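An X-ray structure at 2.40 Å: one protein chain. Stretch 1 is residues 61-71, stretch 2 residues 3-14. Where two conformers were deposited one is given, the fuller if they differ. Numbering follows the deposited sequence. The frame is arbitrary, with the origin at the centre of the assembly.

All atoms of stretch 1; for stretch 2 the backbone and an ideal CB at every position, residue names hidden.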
# COMPACT_ATOMS: atom_id res chain seq x y z
N ILE A 61 14.47 0.33 2.73
CA ILE A 61 14.18 -0.76 3.68
C ILE A 61 14.74 -2.08 3.15
O ILE A 61 15.03 -3.00 3.91
CB ILE A 61 12.65 -0.87 4.00
CG1 ILE A 61 12.37 -1.94 5.07
CG2 ILE A 61 11.82 -1.15 2.74
CD1 ILE A 61 12.99 -1.67 6.42
N HIS A 62 14.93 -2.14 1.83
CA HIS A 62 15.48 -3.33 1.21
C HIS A 62 16.86 -3.66 1.74
O HIS A 62 17.18 -4.82 1.99
CB HIS A 62 15.53 -3.19 -0.30
CG HIS A 62 16.08 -4.40 -0.99
ND1 HIS A 62 15.55 -5.66 -0.83
CD2 HIS A 62 17.13 -4.54 -1.84
CE1 HIS A 62 16.24 -6.52 -1.55
NE2 HIS A 62 17.20 -5.87 -2.17
N PHE A 63 17.70 -2.65 1.91
CA PHE A 63 19.05 -2.92 2.36
C PHE A 63 19.07 -3.33 3.83
O PHE A 63 19.92 -4.09 4.27
CB PHE A 63 19.95 -1.73 2.08
CG PHE A 63 20.05 -1.40 0.63
CD1 PHE A 63 20.64 -2.30 -0.24
CD2 PHE A 63 19.52 -0.23 0.13
CE1 PHE A 63 20.71 -2.01 -1.59
CE2 PHE A 63 19.60 0.06 -1.22
CZ PHE A 63 20.19 -0.83 -2.07
N TYR A 64 18.09 -2.84 4.58
CA TYR A 64 17.96 -3.29 5.95
C TYR A 64 17.43 -4.73 6.01
O TYR A 64 17.93 -5.54 6.79
CB TYR A 64 17.11 -2.33 6.76
CG TYR A 64 17.86 -1.08 7.13
CD1 TYR A 64 18.56 -0.99 8.33
CD2 TYR A 64 17.90 0.01 6.27
CE1 TYR A 64 19.27 0.15 8.67
CE2 TYR A 64 18.61 1.16 6.60
CZ TYR A 64 19.29 1.22 7.80
OH TYR A 64 19.98 2.35 8.13
N GLU A 65 16.45 -5.05 5.18
CA GLU A 65 15.89 -6.40 5.16
C GLU A 65 16.97 -7.46 4.97
O GLU A 65 17.05 -8.43 5.73
CB GLU A 65 14.83 -6.54 4.06
CG GLU A 65 13.52 -5.86 4.40
CD GLU A 65 12.55 -5.84 3.23
OE1 GLU A 65 13.02 -5.94 2.07
OE2 GLU A 65 11.33 -5.71 3.47
N VAL A 66 17.81 -7.28 3.95
CA VAL A 66 18.83 -8.27 3.64
C VAL A 66 20.04 -8.18 4.55
O VAL A 66 20.99 -8.95 4.41
CB VAL A 66 19.28 -8.15 2.19
CG1 VAL A 66 18.08 -8.35 1.27
CG2 VAL A 66 19.92 -6.80 1.95
N LEU A 67 20.00 -7.26 5.51
CA LEU A 67 21.16 -7.02 6.37
C LEU A 67 21.62 -8.23 7.19
O LEU A 67 22.82 -8.48 7.30
CB LEU A 67 20.89 -5.82 7.29
CG LEU A 67 22.08 -5.26 8.07
CD1 LEU A 67 23.09 -4.64 7.12
CD2 LEU A 67 21.61 -4.26 9.10
N ILE A 68 20.69 -8.98 7.76
CA ILE A 68 21.06 -10.02 8.73
C ILE A 68 20.70 -11.45 8.32
O ILE A 68 21.56 -12.35 8.36
CB ILE A 68 20.48 -9.72 10.15
CG1 ILE A 68 20.94 -8.34 10.65
CG2 ILE A 68 20.85 -10.84 11.13
CD1 ILE A 68 20.46 -8.00 12.05
N TYR A 69 19.45 -11.67 7.93
CA TYR A 69 18.99 -13.02 7.59
C TYR A 69 18.91 -13.25 6.08
O TYR A 69 18.83 -12.30 5.28
CB TYR A 69 17.66 -13.35 8.29
CG TYR A 69 17.69 -13.06 9.78
CD1 TYR A 69 18.27 -13.95 10.67
CD2 TYR A 69 17.16 -11.87 10.29
CE1 TYR A 69 18.32 -13.69 12.04
CE2 TYR A 69 17.20 -11.60 11.66
CZ TYR A 69 17.79 -12.51 12.52
OH TYR A 69 17.83 -12.25 13.88
N SER A 70 18.94 -14.52 5.70
CA SER A 70 19.07 -14.92 4.30
C SER A 70 17.72 -15.19 3.63
O SER A 70 16.69 -15.32 4.31
CB SER A 70 19.95 -16.17 4.20
OG SER A 70 21.23 -15.93 4.75
N ASP A 71 17.75 -15.27 2.30
CA ASP A 71 16.63 -15.79 1.53
C ASP A 71 15.40 -14.86 1.60
O ASP A 71 14.26 -15.31 1.53
CB ASP A 71 16.30 -17.20 2.02
CG ASP A 71 15.85 -18.12 0.91
OD1 ASP A 71 15.92 -17.71 -0.27
OD2 ASP A 71 15.45 -19.26 1.22
N UNK A 3 28.97 -8.10 7.82
CA UNK A 3 27.80 -8.42 7.00
C UNK A 3 28.09 -8.30 5.50
O UNK A 3 28.05 -7.20 4.93
CB UNK A 3 26.64 -7.50 7.37
N UNK A 4 28.37 -9.42 4.85
CA UNK A 4 28.68 -9.40 3.43
C UNK A 4 27.44 -9.53 2.55
O UNK A 4 27.51 -9.37 1.33
CB UNK A 4 29.66 -10.53 3.10
N UNK A 5 26.29 -9.81 3.17
CA UNK A 5 25.04 -9.94 2.42
C UNK A 5 24.59 -8.61 1.82
O UNK A 5 24.21 -8.55 0.64
CB UNK A 5 23.94 -10.50 3.33
N UNK A 6 24.63 -7.54 2.62
CA UNK A 6 24.35 -6.19 2.11
C UNK A 6 25.25 -5.86 0.93
O UNK A 6 24.78 -5.44 -0.13
CB UNK A 6 24.53 -5.15 3.21
N UNK A 7 26.55 -6.08 1.11
CA UNK A 7 27.55 -5.81 0.09
C UNK A 7 27.23 -6.36 -1.29
O UNK A 7 27.24 -5.61 -2.27
CB UNK A 7 28.89 -6.38 0.55
N UNK A 8 26.96 -7.65 -1.38
CA UNK A 8 26.73 -8.27 -2.69
C UNK A 8 25.35 -7.96 -3.27
O UNK A 8 25.13 -8.08 -4.47
CB UNK A 8 26.90 -9.79 -2.58
N UNK A 9 24.41 -7.59 -2.41
CA UNK A 9 23.13 -7.08 -2.87
C UNK A 9 23.33 -5.73 -3.57
O UNK A 9 22.74 -5.46 -4.62
CB UNK A 9 22.15 -6.95 -1.70
N UNK A 10 24.18 -4.89 -3.01
CA UNK A 10 24.52 -3.63 -3.66
C UNK A 10 25.28 -3.85 -4.99
O UNK A 10 25.01 -3.16 -5.97
CB UNK A 10 25.36 -2.77 -2.71
N UNK A 11 26.21 -4.80 -5.00
CA UNK A 11 27.00 -5.11 -6.18
C UNK A 11 26.14 -5.75 -7.27
O UNK A 11 26.27 -5.45 -8.45
CB UNK A 11 28.16 -6.04 -5.81
N UNK A 12 25.27 -6.66 -6.84
CA UNK A 12 24.33 -7.33 -7.73
C UNK A 12 23.44 -6.32 -8.45
O UNK A 12 23.26 -6.41 -9.67
CB UNK A 12 23.47 -8.32 -6.95
N UNK A 13 22.89 -5.37 -7.70
CA UNK A 13 21.97 -4.38 -8.27
C UNK A 13 22.70 -3.31 -9.10
O UNK A 13 22.15 -2.79 -10.07
CB UNK A 13 21.18 -3.71 -7.15
N UNK A 14 23.94 -3.00 -8.72
CA UNK A 14 24.76 -2.07 -9.51
C UNK A 14 25.13 -2.66 -10.86
O UNK A 14 25.11 -1.95 -11.86
CB UNK A 14 26.03 -1.70 -8.74

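Position 3 opens the stretch, and its CA-to-CB bond points toward stretch 1, with the ideal CB 3.9 Å from Leu67 O. A carbonyl so near favours a small side chain, or a polar one able to reach round it. The residue is Ala3, whose CB rests against that oxygen.

At position 4 the bond points away and nothing of stretch 1 lies near, so almost any residue would serve. It is Glu4.

Position 5 points toward the backbone of 66-70. Its ideal CB is 3.5 Å from Val66 O, and the carbonyls of Ile68 and Tyr69 and the hydroxyl of Ser70 lie beyond. A long side chain is suited, particularly a positively charged one among so many oxygens. Lys5 fills the place: its chain runs extended past these residues, with CE 2.9 Å from Ser70 OG, before chi4 turns to p and leaves NZ 3.5 Å from Ile68 O, a proximity rather than a hydrogen bond.

Position 6 points sideways, but its ideal CB is 4.2 Å from Leu67 CD1, and the Phe63 ring lies within reach. A branched aliphatic or methionine would suit this apolar surface. Leu6 has CD1 3.5 Å from Phe63 CD1 and CD2 4.0 Å from Leu67 CD1.

Positions 7 and 8 are out of reach of stretch 1, which sets no preference. Gly7 adds no side chain; Ser8 turns back to its own helix, its OG donating to Glu4 O at 3.2 Å.

Position 9 points toward stretch 1, its ideal CB 4.3 Å from Val66 CG2 and 5.1 Å from His62 NE2. An aliphatic side chain could cover the valine, while an acid or amide could also engage the imidazole. Glu9 does both: CG packs 4.1 Å from Val66 CG2, and OE2 accepts a hydrogen bond from His62 NE2 at 2.7 Å, near the plane of the ring.

Position 10 points sideways, 4.8 Å from Phe63 CE1 at its ideal CB, and suits an apolar chain of moderate length. Ile10 brings CG1 to 3.7 Å from Phe63 CE1.

At positions 11 and 14, out of reach, stretch 1 sets no preference; they hold Lys11 and Arg14. Position 12 points toward stretch 1 but has nothing of it within 5.5 Å, so many kinds fit, long polar chains included; Lys12 forms a long salt bridge, NZ to Glu9 OE1 at 3.9 Å.

Position 13 also points toward stretch 1, though its ideal CB has no close neighbour; a longer apolar chain could bridge the gap. Ile13 extends CD1 to 4.2 Å from His62 CD2 and 4.4 Å from Phe63 CE1.

Stretch 2 (3-14) AEKLGSEIKKIR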
# COMPACT_ATOMS: atom_id res chain seq x y z
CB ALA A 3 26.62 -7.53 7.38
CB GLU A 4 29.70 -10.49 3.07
CG GLU A 4 30.55 -10.12 1.85
CD GLU A 4 30.84 -11.29 0.94
OE1 GLU A 4 30.47 -12.43 1.30
OE2 GLU A 4 31.44 -11.08 -0.13
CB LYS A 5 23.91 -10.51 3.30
CG LYS A 5 24.18 -11.87 3.91
CD LYS A 5 22.91 -12.42 4.57
CE LYS A 5 23.16 -13.76 5.25
NZ LYS A 5 24.17 -13.65 6.34
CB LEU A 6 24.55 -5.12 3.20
CG LEU A 6 24.38 -3.66 2.76
CD1 LEU A 6 23.05 -3.44 2.08
CD2 LEU A 6 24.54 -2.70 3.93
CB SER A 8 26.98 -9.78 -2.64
OG SER A 8 26.39 -10.35 -1.49
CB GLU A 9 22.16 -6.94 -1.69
CG GLU A 9 20.74 -6.58 -2.09
CD GLU A 9 20.06 -7.68 -2.91
OE1 GLU A 9 20.63 -8.79 -3.02
OE2 GLU A 9 18.96 -7.42 -3.44
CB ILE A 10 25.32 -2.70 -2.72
CG1 ILE A 10 24.39 -2.13 -1.63
CG2 ILE A 10 25.99 -1.57 -3.50
CD1 ILE A 10 25.07 -1.22 -0.64
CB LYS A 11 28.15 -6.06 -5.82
CG LYS A 11 28.94 -6.63 -7.01
CD LYS A 11 30.14 -7.44 -6.50
CE LYS A 11 31.08 -7.86 -7.62
NZ LYS A 11 30.68 -9.14 -8.26
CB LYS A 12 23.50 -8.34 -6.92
CG LYS A 12 22.26 -8.90 -7.62
CD LYS A 12 21.81 -10.20 -6.93
CE LYS A 12 20.39 -10.61 -7.32
NZ LYS A 12 19.34 -9.85 -6.57
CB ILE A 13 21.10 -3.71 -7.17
CG1 ILE A 13 20.36 -4.77 -6.37
CG2 ILE A 13 20.11 -2.74 -7.79
CD1 ILE A 13 19.62 -4.23 -5.18
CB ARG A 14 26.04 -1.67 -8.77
CG ARG A 14 27.03 -0.93 -9.67
CD ARG A 14 28.32 -0.54 -8.96
NE ARG A 14 29.08 -1.68 -8.45
CZ ARG A 14 29.79 -2.51 -9.20
NH1 ARG A 14 30.45 -3.52 -8.63
NH2 ARG A 14 29.85 -2.35 -10.52
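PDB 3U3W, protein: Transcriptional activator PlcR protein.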